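Local coordinates for protein pullulanase (Bacillus acidopullulyticus, PDB 2WAN) that hydrolyses the alpha-1,6-glucosidic linkages of pullulan and of branched starch polysaccharides, acting as a debranching glycoside hydrolase, at residues S370-V382 with A396-D410. Numbering follows the deposited sequence.
Sequences SGNLENWYYLYQV and ARAISVNATRGMIVD. With ACT (acetate ion), chain P; SO4 (sulfate ion), chain K.
Y377 and M407, a non-hydrogen-bonded antiparallel pair, make the tight half of this contact. M407 runs out extended, CG anti to the backbone N (chi1 -174°), which lays CG over one face of the Y377 ring, 4.1 Å from its centroid. SD follows obliquely in a Met-aromatic contact, and CE ends beside Y377 OH. S400 packs against CE2 of the ring, and Y377 OH donates to a water that donates to I399 O. With only an alanine at Y377, the M407 thioether would probably lose the ring it lies against, and the water on I399 O its phenol partner. Y378 turns to the other face, where I408 CG1 meets its CD1 at 3.7 Å and G406, lacking a side chain, lets the ring sit close; the Y378 hydroxyl bonds to D393 OD2. Backbone bonds join Y378 and G406 both ways, I408 N reaches W376 O at 2.9 Å, and N375 N returns to I408 O.

The ends are looser and wetter. E374 OE2 and D410 OD2, 4.4 Å apart, share a bridging water, while W376 NE1 binds a sulfate. R405 is firmer, its guanidinium against Y344, NH2 bonded to G349 O and NE to an acetate; both ions probably come from the crystallisation liquor. Strand 406-407 thus pairs antiparallel with strand 377-383, whose other side runs against 338-344, in the beta-sandwich expected of a carbohydrate-binding module 48 domain.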
ATOM      1  N   SER A 370      27.469  -8.845 -28.150  1.00 18.64           N
ATOM      2  CA  SER A 370      28.452  -7.869 -28.603  0.50 19.13           C
ATOM      3  C   SER A 370      27.857  -6.919 -29.635  1.00 19.13           C
ATOM      4  O   SER A 370      26.969  -7.286 -30.418  1.00 21.28           O
ATOM      5  CB  SER A 370      29.690  -8.566 -29.175  0.50 21.16           C
ATOM      6  OG  SER A 370      29.324  -9.411 -30.246  0.50 21.66           O
ATOM      7  N   GLY A 371      28.343  -5.686 -29.620  1.00 19.21           N
ATOM      8  CA  GLY A 371      27.836  -4.682 -30.545  1.00 20.72           C
ATOM      9  C   GLY A 371      27.031  -3.602 -29.851  1.00 19.75           C
ATOM     10  O   GLY A 371      26.776  -3.677 -28.647  1.00 19.27           O
ATOM     11  N   ASN A 372      26.639  -2.595 -30.624  1.00 19.80           N
ATOM     12  CA  ASN A 372      25.920  -1.444 -30.093  1.00 18.05           C
ATOM     13  C   ASN A 372      24.440  -1.658 -30.343  1.00 16.80           C
ATOM     14  O   ASN A 372      23.972  -1.529 -31.479  1.00 17.93           O
ATOM     15  CB  ASN A 372      26.406  -0.151 -30.766  1.00 21.05           C
ATOM     16  CG  ASN A 372      25.854   1.112 -30.102  1.00 22.25           C
ATOM     17  OD1 ASN A 372      24.843   1.076 -29.393  1.00 19.95           O
ATOM     18  ND2 ASN A 372      26.522   2.236 -30.327  1.00 24.02           N
ATOM     19  N   LEU A 373      23.703  -1.981 -29.279  1.00 15.93           N
ATOM     20  CA  LEU A 373      22.279  -2.297 -29.399  0.50 14.94           C
ATOM     21  C   LEU A 373      21.386  -1.094 -29.058  1.00 14.18           C
ATOM     22  O   LEU A 373      20.189  -1.246 -28.803  1.00 14.47           O
ATOM     23  CB  LEU A 373      21.908  -3.509 -28.526  0.50 15.76           C
ATOM     24  CG  LEU A 373      22.242  -4.913 -29.048  0.50 18.07           C
ATOM     25  CD1 LEU A 373      23.741  -5.149 -29.075  0.50 18.71           C
ATOM     26  CD2 LEU A 373      21.565  -5.983 -28.210  0.50 19.16           C
ATOM     27  N   GLU A 374      21.947   0.114 -29.076  1.00 14.26           N
ATOM     28  CA  GLU A 374      21.113   1.292 -28.800  1.00 14.57           C
ATOM     29  C   GLU A 374      19.921   1.382 -29.763  1.00 14.91           C
ATOM     30  O   GLU A 374      20.076   1.279 -30.982  1.00 15.46           O
ATOM     31  CB  GLU A 374      21.927   2.603 -28.822  1.00 17.33           C
ATOM     32  CG  GLU A 374      21.098   3.850 -28.455  1.00 25.33           C
ATOM     33  CD  GLU A 374      21.923   5.114 -28.336  1.00 29.76           C
ATOM     34  OE1 GLU A 374      23.080   5.126 -28.787  1.00 31.04           O
ATOM     35  OE2 GLU A 374      21.394   6.105 -27.798  1.00 34.07           O
ATOM     36  N   ASN A 375      18.735   1.584 -29.187  1.00 13.42           N
ATOM     37  CA  ASN A 375      17.475   1.725 -29.925  1.00 13.71           C
ATOM     38  C   ASN A 375      16.955   0.451 -30.553  1.00 11.64           C
ATOM     39  O   ASN A 375      16.003   0.497 -31.332  1.00 11.81           O
ATOM     40  CB  ASN A 375      17.547   2.850 -30.975  1.00 15.28           C
ATOM     41  CG  ASN A 375      17.893   4.189 -30.358  1.00 23.07           C
ATOM     42  OD1 ASN A 375      17.545   4.465 -29.212  1.00 20.78           O
ATOM     43  ND2 ASN A 375      18.610   5.014 -31.108  1.00 21.29           N
ATOM     44  N   TRP A 376      17.550  -0.689 -30.176  1.00 11.38           N
ATOM     45  CA  TRP A 376      17.045  -2.007 -30.587  1.00 11.40           C
ATOM     46  C   TRP A 376      15.887  -2.422 -29.669  1.00 13.01           C
ATOM     47  O   TRP A 376      15.760  -1.910 -28.546  1.00 12.02           O
ATOM     48  CB  TRP A 376      18.153  -3.060 -30.509  1.00 14.06           C
ATOM     49  CG  TRP A 376      19.058  -3.049 -31.695  1.00 12.85           C
ATOM     50  CD1 TRP A 376      19.887  -2.030 -32.093  1.00 14.31           C
ATOM     51  CD2 TRP A 376      19.245  -4.113 -32.637  1.00 13.72           C
ATOM     52  NE1 TRP A 376      20.568  -2.391 -33.238  1.00 14.15           N
ATOM     53  CE2 TRP A 376      20.193  -3.663 -33.593  1.00 17.80           C
ATOM     54  CE3 TRP A 376      18.695  -5.401 -32.773  1.00 16.49           C
ATOM     55  CZ2 TRP A 376      20.607  -4.457 -34.669  1.00 19.95           C
ATOM     56  CZ3 TRP A 376      19.108  -6.193 -33.849  1.00 21.80           C
ATOM     57  CH2 TRP A 376      20.062  -5.715 -34.778  1.00 23.67           C
ATOM     58  N   TYR A 377      15.055  -3.351 -30.144  1.00 11.45           N
ATOM     59  CA  TYR A 377      13.926  -3.853 -29.358  1.00 13.76           C
ATOM     60  C   TYR A 377      14.139  -5.323 -29.028  1.00 13.07           C
ATOM     61  O   TYR A 377      14.864  -6.037 -29.743  1.00 13.21           O
ATOM     62  CB  TYR A 377      12.596  -3.641 -30.097  1.00 11.31           C
ATOM     63  CG  TYR A 377      12.278  -2.174 -30.319  1.00 11.36           C
ATOM     64  CD1 TYR A 377      12.787  -1.475 -31.437  1.00 10.99           C
ATOM     65  CD2 TYR A 377      11.504  -1.468 -29.397  1.00 12.86           C
ATOM     66  CE1 TYR A 377      12.503  -0.123 -31.638  1.00 14.94           C
ATOM     67  CE2 TYR A 377      11.222  -0.107 -29.588  1.00 13.34           C
ATOM     68  CZ  TYR A 377      11.717   0.558 -30.707  1.00 16.54           C
ATOM     69  OH  TYR A 377      11.419   1.901 -30.882  1.00 13.03           O
ATOM     70  N   TYR A 378      13.534  -5.790 -27.941  1.00 12.39           N
ATOM     71  CA  TYR A 378      13.718  -7.192 -27.585  1.00 10.88           C
ATOM     72  C   TYR A 378      12.568  -7.782 -26.786  1.00 14.09           C
ATOM     73  O   TYR A 378      11.728  -7.067 -26.210  1.00 13.55           O
ATOM     74  CB  TYR A 378      15.025  -7.411 -26.809  1.00 13.48           C
ATOM     75  CG  TYR A 378      15.057  -6.961 -25.337  1.00 10.59           C
ATOM     76  CD1 TYR A 378      15.054  -5.605 -24.996  1.00 10.93           C
ATOM     77  CD2 TYR A 378      15.134  -7.906 -24.298  1.00 13.74           C
ATOM     78  CE1 TYR A 378      15.113  -5.196 -23.661  1.00 14.43           C
ATOM     79  CE2 TYR A 378      15.198  -7.508 -22.948  1.00 13.41           C
ATOM     80  CZ  TYR A 378      15.196  -6.151 -22.648  1.00 15.26           C
ATOM     81  OH  TYR A 378      15.285  -5.729 -21.355  1.00 14.21           O
ATOM     82  N   LEU A 379      12.532  -9.108 -26.811  1.00 13.06           N
ATOM     83  CA  LEU A 379      11.611  -9.900 -26.005  1.00 13.44           C
ATOM     84  C   LEU A 379      12.365 -11.108 -25.498  1.00 14.47           C
ATOM     85  O   LEU A 379      13.385 -11.519 -26.102  1.00 15.14           O
ATOM     86  CB  LEU A 379      10.441 -10.403 -26.850  1.00 12.88           C
ATOM     87  CG  LEU A 379       9.373  -9.395 -27.284  1.00 13.69           C
ATOM     88  CD1 LEU A 379       8.440  -9.995 -28.328  1.00 14.73           C
ATOM     89  CD2 LEU A 379       8.590  -8.887 -26.057  1.00 12.05           C
ATOM     90  N   TYR A 380      11.876 -11.676 -24.393  1.00 13.05           N
ATOM     91  CA  TYR A 380      12.289 -13.034 -23.972  1.00 12.69           C
ATOM     92  C   TYR A 380      11.285 -14.066 -24.455  1.00 16.31           C
ATOM     93  O   TYR A 380      10.079 -13.865 -24.365  1.00 14.75           O
ATOM     94  CB  TYR A 380      12.446 -13.143 -22.441  1.00 12.35           C
ATOM     95  CG  TYR A 380      13.492 -12.214 -21.858  1.00 14.44           C
ATOM     96  CD1 TYR A 380      14.815 -12.228 -22.327  1.00 15.44           C
ATOM     97  CD2 TYR A 380      13.172 -11.341 -20.811  1.00 13.36           C
ATOM     98  CE1 TYR A 380      15.780 -11.377 -21.785  1.00 16.98           C
ATOM     99  CE2 TYR A 380      14.138 -10.511 -20.246  1.00 11.19           C
ATOM    100  CZ  TYR A 380      15.430 -10.518 -20.753  1.00 15.47           C
ATOM    101  OH  TYR A 380      16.381  -9.687 -20.219  1.00 14.69           O
ATOM    102  N   GLN A 381      11.801 -15.179 -24.967  1.00 15.87           N
ATOM    103  CA  GLN A 381      10.966 -16.300 -25.349  1.00 16.83           C
ATOM    104  C   GLN A 381      11.204 -17.413 -24.329  1.00 16.45           C
ATOM    105  O   GLN A 381      12.316 -17.936 -24.197  1.00 17.31           O
ATOM    106  CB  GLN A 381      11.290 -16.734 -26.775  1.00 18.18           C
ATOM    107  CG  GLN A 381      10.369 -17.855 -27.288  1.00 20.88           C
ATOM    108  CD  GLN A 381      10.671 -18.228 -28.728  1.00 27.22           C
ATOM    109  OE1 GLN A 381       9.931 -17.871 -29.635  1.00 31.83           O
ATOM    110  NE2 GLN A 381      11.775 -18.924 -28.938  1.00 34.07           N
ATOM    111  N   VAL A 382      10.162 -17.721 -23.565  1.00 16.16           N
ATOM    112  CA  VAL A 382      10.305 -18.558 -22.380  1.00 16.56           C
ATOM    113  C   VAL A 382       9.486 -19.825 -22.537  1.00 14.84           C
ATOM    114  O   VAL A 382       8.270 -19.764 -22.746  1.00 15.68           O
ATOM    115  CB  VAL A 382       9.829 -17.815 -21.091  1.00 17.78           C
ATOM    116  CG1 VAL A 382      10.049 -18.680 -19.865  1.00 14.73           C
ATOM    117  CG2 VAL A 382      10.560 -16.472 -20.925  1.00 19.02           C
ATOM    118  N   ALA A 396      12.593  -3.718 -18.194  1.00 10.35           N
ATOM    119  CA  ALA A 396      12.808  -2.799 -19.318  1.00 11.92           C
ATOM    120  C   ALA A 396      12.606  -1.352 -18.861  1.00 12.39           C
ATOM    121  O   ALA A 396      11.686  -1.074 -18.074  1.00 12.10           O
ATOM    122  CB  ALA A 396      11.825  -3.110 -20.476  1.00 13.09           C
ATOM    123  N   ARG A 397      13.431  -0.444 -19.404  1.00 10.90           N
ATOM    124  CA  ARG A 397      13.364   0.977 -19.076  1.00 10.47           C
ATOM    125  C   ARG A 397      12.666   1.815 -20.137  1.00 11.01           C
ATOM    126  O   ARG A 397      12.415   3.002 -19.910  1.00 11.20           O
ATOM    127  CB  ARG A 397      14.762   1.569 -18.854  1.00 10.92           C
ATOM    128  CG  ARG A 397      15.684   0.778 -17.931  1.00 11.77           C
ATOM    129  CD  ARG A 397      15.004   0.321 -16.628  1.00 11.13           C
ATOM    130  NE  ARG A 397      16.023  -0.047 -15.635  1.00 12.39           N
ATOM    131  CZ  ARG A 397      15.756  -0.613 -14.461  1.00 11.59           C
ATOM    132  NH1 ARG A 397      14.509  -0.913 -14.123  1.00 14.23           N
ATOM    133  NH2 ARG A 397      16.741  -0.874 -13.611  1.00 18.36           N
ATOM    134  N   ALA A 398      12.412   1.215 -21.301  1.00 10.35           N
ATOM    135  CA  ALA A 398      11.715   1.850 -22.425  1.00 11.68           C
ATOM    136  C   ALA A 398      11.060   0.723 -23.247  1.00  9.36           C
ATOM    137  O   ALA A 398      11.376  -0.465 -23.038  1.00 10.96           O
ATOM    138  CB  ALA A 398      12.694   2.655 -23.273  1.00  9.63           C
ATOM    139  N   ILE A 399      10.129   1.098 -24.119  1.00 10.35           N
ATOM    140  CA  ILE A 399       9.292   0.140 -24.855  1.00 11.34           C
ATOM    141  C   ILE A 399       8.973   0.592 -26.285  1.00 10.60           C
ATOM    142  O   ILE A 399       9.119   1.765 -26.633  1.00 11.27           O
ATOM    143  CB  ILE A 399       7.934  -0.099 -24.127  1.00 10.56           C
ATOM    144  CG1 ILE A 399       7.265   1.249 -23.793  1.00 13.05           C
ATOM    145  CG2 ILE A 399       8.109  -0.996 -22.893  1.00 13.16           C
ATOM    146  CD1 ILE A 399       5.772   1.138 -23.290  1.00 11.82           C
ATOM    147  N   SER A 400       8.518  -0.347 -27.115  1.00 10.31           N
ATOM    148  CA  SER A 400       7.841   0.029 -28.340  1.00 10.53           C
ATOM    149  C   SER A 400       6.497   0.625 -27.931  1.00 11.89           C
ATOM    150  O   SER A 400       6.076   0.458 -26.771  1.00 12.24           O
ATOM    151  CB  SER A 400       7.608  -1.209 -29.204  1.00 13.67           C
ATOM    152  OG  SER A 400       6.803  -2.139 -28.505  1.00 13.39           O
ATOM    153  N   VAL A 401       5.825   1.290 -28.873  1.00 11.61           N
ATOM    154  CA  VAL A 401       4.465   1.802 -28.634  1.00 11.47           C
ATOM    155  C   VAL A 401       3.595   0.645 -28.144  1.00 14.26           C
ATOM    156  O   VAL A 401       3.612  -0.449 -28.745  1.00 14.50           O
ATOM    157  CB  VAL A 401       3.864   2.445 -29.912  1.00 12.45           C
ATOM    158  CG1 VAL A 401       2.437   2.965 -29.659  1.00 12.87           C
ATOM    159  CG2 VAL A 401       4.739   3.600 -30.372  1.00 13.74           C
ATOM    160  N   ASN A 402       2.865   0.869 -27.043  1.00 13.17           N
ATOM    161  CA  ASN A 402       1.989  -0.162 -26.438  1.00 14.86           C
ATOM    162  C   ASN A 402       2.697  -1.391 -25.863  1.00 13.60           C
ATOM    163  O   ASN A 402       2.057  -2.422 -25.562  1.00 12.48           O
ATOM    164  CB  ASN A 402       0.874  -0.595 -27.403  1.00 13.05           C
ATOM    165  CG  ASN A 402      -0.217   0.457 -27.561  1.00 15.50           C
ATOM    166  OD1 ASN A 402      -0.807   0.604 -28.649  1.00 19.46           O
ATOM    167  ND2 ASN A 402      -0.513   1.169 -26.483  1.00 11.80           N
ATOM    168  N   ALA A 403       4.019  -1.298 -25.704  1.00 13.73           N
ATOM    169  CA  ALA A 403       4.808  -2.344 -25.049  1.00 15.00           C
ATOM    170  C   ALA A 403       4.675  -3.722 -25.696  1.00 15.29           C
ATOM    171  O   ALA A 403       4.546  -4.745 -24.996  1.00 15.16           O
ATOM    172  CB  ALA A 403       4.510  -2.399 -23.526  1.00 15.71           C
ATOM    173  N   THR A 404       4.697  -3.748 -27.033  1.00 13.60           N
ATOM    174  CA  THR A 404       4.777  -5.016 -27.744  1.00 15.55           C
ATOM    175  C   THR A 404       6.173  -5.630 -27.509  1.00 13.84           C
ATOM    176  O   THR A 404       6.346  -6.860 -27.558  1.00 14.62           O
ATOM    177  CB  THR A 404       4.531  -4.848 -29.247  1.00 14.07           C
ATOM    178  OG1 THR A 404       5.504  -3.950 -29.801  1.00 15.43           O
ATOM    179  CG2 THR A 404       3.119  -4.287 -29.511  1.00 18.18           C
ATOM    180  N   ARG A 405       7.150  -4.757 -27.241  1.00 13.50           N
ATOM    181  CA  ARG A 405       8.554  -5.126 -27.091  1.00 11.34           C
ATOM    182  C   ARG A 405       9.226  -4.176 -26.121  1.00 11.61           C
ATOM    183  O   ARG A 405       8.796  -3.032 -25.986  1.00 12.97           O
ATOM    184  CB  ARG A 405       9.298  -5.001 -28.435  1.00 13.08           C
ATOM    185  CG  ARG A 405       8.622  -5.737 -29.569  1.00 11.82           C
ATOM    186  CD  ARG A 405       9.193  -5.405 -30.965  1.00 13.16           C
ATOM    187  NE  ARG A 405       8.444  -6.241 -31.918  1.00 17.04           N
ATOM    188  CZ  ARG A 405       8.682  -6.327 -33.222  1.00 18.09           C
ATOM    189  NH1 ARG A 405       9.650  -5.616 -33.779  1.00 12.51           N
ATOM    190  NH2 ARG A 405       7.938  -7.137 -33.970  1.00 16.60           N
ATOM    191  N   GLY A 406      10.286  -4.657 -25.473  1.00 10.95           N
ATOM    192  CA  GLY A 406      11.163  -3.795 -24.666  1.00 10.07           C
ATOM    193  C   GLY A 406      12.131  -3.072 -25.589  1.00 12.68           C
ATOM    194  O   GLY A 406      12.367  -3.529 -26.711  1.00 12.88           O
ATOM    195  N   MET A 407      12.673  -1.942 -25.135  1.00 11.35           N
ATOM    196  CA  MET A 407      13.609  -1.170 -25.951  1.00 12.76           C
ATOM    197  C   MET A 407      14.895  -0.920 -25.172  1.00 13.33           C
ATOM    198  O   MET A 407      14.853  -0.484 -24.030  1.00 11.83           O
ATOM    199  CB  MET A 407      12.980   0.156 -26.369  1.00 14.18           C
ATOM    200  CG  MET A 407      13.827   0.978 -27.348  1.00 11.41           C
ATOM    201  SD  MET A 407      12.995   2.538 -27.696  1.00 12.65           S
ATOM    202  CE  MET A 407      14.098   3.193 -28.941  1.00 16.17           C
ATOM    203  N   ILE A 408      16.037  -1.204 -25.798  1.00 11.69           N
ATOM    204  CA  ILE A 408      17.341  -0.990 -25.184  1.00 12.20           C
ATOM    205  C   ILE A 408      17.767   0.454 -25.469  1.00 13.01           C
ATOM    206  O   ILE A 408      17.793   0.891 -26.643  1.00 13.17           O
ATOM    207  CB  ILE A 408      18.382  -1.950 -25.788  1.00 12.58           C
ATOM    208  CG1 ILE A 408      18.005  -3.408 -25.502  1.00 12.36           C
ATOM    209  CG2 ILE A 408      19.796  -1.628 -25.254  1.00 13.88           C
ATOM    210  CD1 ILE A 408      18.200  -4.322 -26.667  1.00 15.97           C
ATOM    211  N   VAL A 409      18.105   1.197 -24.413  1.00 13.10           N
ATOM    212  CA  VAL A 409      18.428   2.624 -24.578  1.00 12.59           C
ATOM    213  C   VAL A 409      19.634   3.035 -23.739  1.00 14.69           C
ATOM    214  O   VAL A 409      19.956   2.386 -22.726  1.00 15.40           O
ATOM    215  CB  VAL A 409      17.205   3.551 -24.201  1.00 13.01           C
ATOM    216  CG1 VAL A 409      16.005   3.261 -25.111  1.00 16.72           C
ATOM    217  CG2 VAL A 409      16.807   3.393 -22.710  1.00 14.92           C
ATOM    218  N   ASP A 410      20.289   4.103 -24.197  1.00 13.48           N
ATOM    219  CA  ASP A 410      21.344   4.793 -23.454  1.00 15.04           C
ATOM    220  C   ASP A 410      20.679   5.824 -22.527  1.00 13.58           C
ATOM    221  O   ASP A 410      20.295   6.903 -22.980  1.00 15.19           O
ATOM    222  CB  ASP A 410      22.253   5.508 -24.450  1.00 17.37           C
ATOM    223  CG  ASP A 410      23.419   6.233 -23.786  1.00 20.05           C
ATOM    224  OD1 ASP A 410      23.486   6.297 -22.534  1.00 19.53           O
ATOM    225  OD2 ASP A 410      24.274   6.735 -24.544  1.00 21.35           O
TER
HETATM  226  C   ACT P1936       5.956  -9.203 -31.650  1.00 41.33           C
HETATM  227  O   ACT P1936       5.906  -7.968 -31.394  1.00 36.10           O
HETATM  228  OXT ACT P1936       5.974  -9.982 -30.671  1.00 42.72           O
HETATM  229  CH3 ACT P1936       5.985  -9.744 -33.050  1.00 39.70           C
HETATM  230  S   SO4 K1931      23.100  -0.801 -35.847  1.00 33.06           S
HETATM  231  O1  SO4 K1931      24.275  -0.366 -35.088  1.00 31.39           O
HETATM  232  O2  SO4 K1931      23.303  -2.197 -36.239  1.00 35.81           O
HETATM  233  O3  SO4 K1931      22.928   0.042 -37.020  1.00 32.46           O
HETATM  234  O4  SO4 K1931      21.932  -0.730 -34.947  1.00 22.51           O
HETATM  235  O   HOH W   1      19.031   5.607 -26.483  1.00 25.96           O
HETATM  236  O   HOH W   2      23.730   7.615 -26.956  1.00 29.49           O
HETATM  237  O   HOH W   3       9.542   3.086 -29.211  1.00 12.74           O